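Local coordinates for toll-like receptor 13 (Mus musculus, PDB 4Z0C), which recognises bacterial 23S ribosomal RNA as an innate immune receptor and signals through MYD88 and TRAF6 to NF-kappa-B, at residues C665-L670 / I702-A707. Residues are numbered along the deposited sequence; the frame is centred on the assembly and turned at random.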
loop_
_atom_site.group_PDB
_atom_site.type_symbol
_atom_site.label_atom_id
_atom_site.label_comp_id
_atom_site.label_asym_id
_atom_site.label_seq_id
_atom_site.Cartn_x
_atom_site.Cartn_y
_atom_site.Cartn_z
ATOM N N CYS A 665 -17.741 -17.254 31.900
ATOM C CA CYS A 665 -18.859 -17.473 32.801
ATOM C C CYS A 665 -18.366 -18.037 34.133
ATOM O O CYS A 665 -18.558 -19.213 34.439
ATOM C CB CYS A 665 -19.886 -18.408 32.166
ATOM S SG CYS A 665 -20.702 -17.700 30.717
ATOM N N THR A 666 -17.723 -17.176 34.914
ATOM C CA THR A 666 -17.262 -17.515 36.244
ATOM C C THR A 666 -17.626 -16.337 37.126
ATOM O O THR A 666 -18.120 -15.314 36.635
ATOM C CB THR A 666 -15.725 -17.699 36.320
ATOM O OG1 THR A 666 -15.086 -16.417 36.246
ATOM C CG2 THR A 666 -15.207 -18.587 35.192
ATOM N N CYS A 667 -17.319 -16.467 38.412
ATOM C CA CYS A 667 -17.623 -15.450 39.408
ATOM C C CYS A 667 -16.796 -14.180 39.228
ATOM O O CYS A 667 -17.140 -13.139 39.785
ATOM C CB CYS A 667 -17.409 -16.009 40.827
ATOM S SG CYS A 667 -18.641 -17.231 41.353
ATOM N N ASP A 668 -15.700 -14.259 38.475
ATOM C CA ASP A 668 -14.892 -13.068 38.217
ATOM C C ASP A 668 -15.713 -12.015 37.478
ATOM O O ASP A 668 -15.457 -10.821 37.600
ATOM C CB ASP A 668 -13.646 -13.417 37.415
ATOM C CG ASP A 668 -12.646 -14.219 38.223
ATOM O OD1 ASP A 668 -13.058 -15.220 38.840
ATOM O OD2 ASP A 668 -11.456 -13.846 38.251
ATOM N N ASN A 669 -16.712 -12.471 36.728
ATOM C CA ASN A 669 -17.565 -11.581 35.953
ATOM C C ASN A 669 -18.931 -11.353 36.560
ATOM O O ASN A 669 -19.810 -10.773 35.904
ATOM C CB ASN A 669 -17.723 -12.114 34.522
ATOM C CG ASN A 669 -16.488 -11.901 33.700
ATOM O OD1 ASN A 669 -15.887 -10.832 33.758
ATOM N ND2 ASN A 669 -16.071 -12.928 32.964
ATOM N N LEU A 670 -19.113 -11.816 37.799
ATOM C CA LEU A 670 -20.415 -11.724 38.457
ATOM C C LEU A 670 -20.873 -10.278 38.601
ATOM O O LEU A 670 -21.996 -9.970 38.265
ATOM C CB LEU A 670 -20.431 -12.440 39.813
ATOM C CG LEU A 670 -21.780 -12.342 40.539
ATOM C CD1 LEU A 670 -22.859 -12.974 39.680
ATOM C CD2 LEU A 670 -21.740 -12.996 41.912
ATOM N N ILE A 702 -25.390 -14.462 30.189
ATOM C CA ILE A 702 -26.577 -13.817 30.702
ATOM C C ILE A 702 -27.326 -14.745 31.672
ATOM O O ILE A 702 -28.064 -14.286 32.554
ATOM C CB ILE A 702 -27.448 -13.329 29.508
ATOM C CG1 ILE A 702 -28.216 -12.072 29.848
ATOM C CG2 ILE A 702 -28.323 -14.450 28.901
ATOM C CD1 ILE A 702 -29.504 -11.999 29.090
ATOM N N ASP A 703 -27.125 -16.052 31.489
ATOM C CA ASP A 703 -27.781 -17.077 32.293
ATOM C C ASP A 703 -26.763 -17.795 33.145
ATOM O O ASP A 703 -26.622 -19.014 33.050
ATOM C CB ASP A 703 -28.440 -18.104 31.384
ATOM C CG ASP A 703 -29.453 -17.479 30.449
ATOM O OD1 ASP A 703 -30.187 -16.569 30.901
ATOM O OD2 ASP A 703 -29.504 -17.877 29.258
ATOM N N PHE A 704 -26.093 -17.057 34.019
ATOM C CA PHE A 704 -25.006 -17.635 34.793
ATOM C C PHE A 704 -25.482 -17.845 36.214
ATOM O O PHE A 704 -25.966 -16.910 36.868
ATOM C CB PHE A 704 -23.758 -16.750 34.745
ATOM C CG PHE A 704 -22.712 -17.137 35.740
ATOM C CD1 PHE A 704 -21.897 -18.232 35.508
ATOM C CD2 PHE A 704 -22.544 -16.413 36.910
ATOM C CE1 PHE A 704 -20.938 -18.599 36.425
ATOM C CE2 PHE A 704 -21.583 -16.774 37.835
ATOM C CZ PHE A 704 -20.778 -17.867 37.592
ATOM N N ASP A 705 -25.381 -19.092 36.667
ATOM C CA ASP A 705 -25.817 -19.456 38.011
ATOM C C ASP A 705 -25.137 -18.608 39.085
ATOM O O ASP A 705 -24.000 -18.872 39.496
ATOM C CB ASP A 705 -25.590 -20.943 38.268
ATOM C CG ASP A 705 -26.473 -21.481 39.377
ATOM O OD1 ASP A 705 -27.408 -20.763 39.796
ATOM O OD2 ASP A 705 -26.225 -22.617 39.829
ATOM N N ASP A 706 -25.865 -17.589 39.525
ATOM C CA ASP A 706 -25.384 -16.585 40.465
ATOM C C ASP A 706 -25.048 -17.235 41.821
ATOM O O ASP A 706 -24.205 -16.753 42.585
ATOM C CB ASP A 706 -26.467 -15.510 40.607
ATOM C CG ASP A 706 -25.930 -14.181 41.086
ATOM O OD1 ASP A 706 -25.029 -14.166 41.950
ATOM O OD2 ASP A 706 -26.422 -13.144 40.587
ATOM N N ALA A 707 -25.714 -18.352 42.087
ATOM C CA ALA A 707 -25.659 -19.050 43.370
ATOM C C ALA A 707 -24.281 -19.608 43.763
ATOM O O ALA A 707 -24.002 -19.813 44.942
ATOM C CB ALA A 707 -26.719 -20.150 43.409
#
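F704 carries its ring with CG anti to the backbone N (chi1 168°) and D706 holds its CG nearly the same way (-157°), so that ring and carboxylate reach across to 665-670, where L670, its CG also anti (179°), swings its methyls to meet them. F704 has its CB directed at the opposing segment and lays the CD1-CE1 side and the CZ tip of its ring against the backbone of C665 and T666. Its CE1 lies 3.2 Å from C665 O, while CZ comes 3.5 Å from T666 C; both approaches are oblique to the ring. C665 adds its methylene, with CB 3.9 Å from F704 CD1, and C667 SG lies a looser 4.4 Å from F704 CZ. L670 brings CD1 to the edge of the ring, near its plane and 4.4 Å from F704 CE2. That same methyl faces D706: L670 CD1 is 3.4 Å from D706 OD1, the two side chains crossing at about a right angle. This is van der Waals contact for the carboxylate; D706 OD2 is hydrogen-bonded to N674 ND2 of helix 670-678, with K673 NZ a long, weak ion pair. The bend in 665-670 that the ring rests on is shaped by an ST turn, in which T666 OG1 accepts from D668 N at 3.2 Å, and it leads through a short 3-10 turn into the helix. Two disulfides fasten the surroundings, C665 to C692 and C667, in the 3-10 turn just ahead of the helix, to C709, the last residue of the chain. Such a C-x-C start, disulfide-bonded across the helix that follows, marks the LRRCT module, the cap at the C-terminal end of the receptor's leucine-rich repeat solenoid.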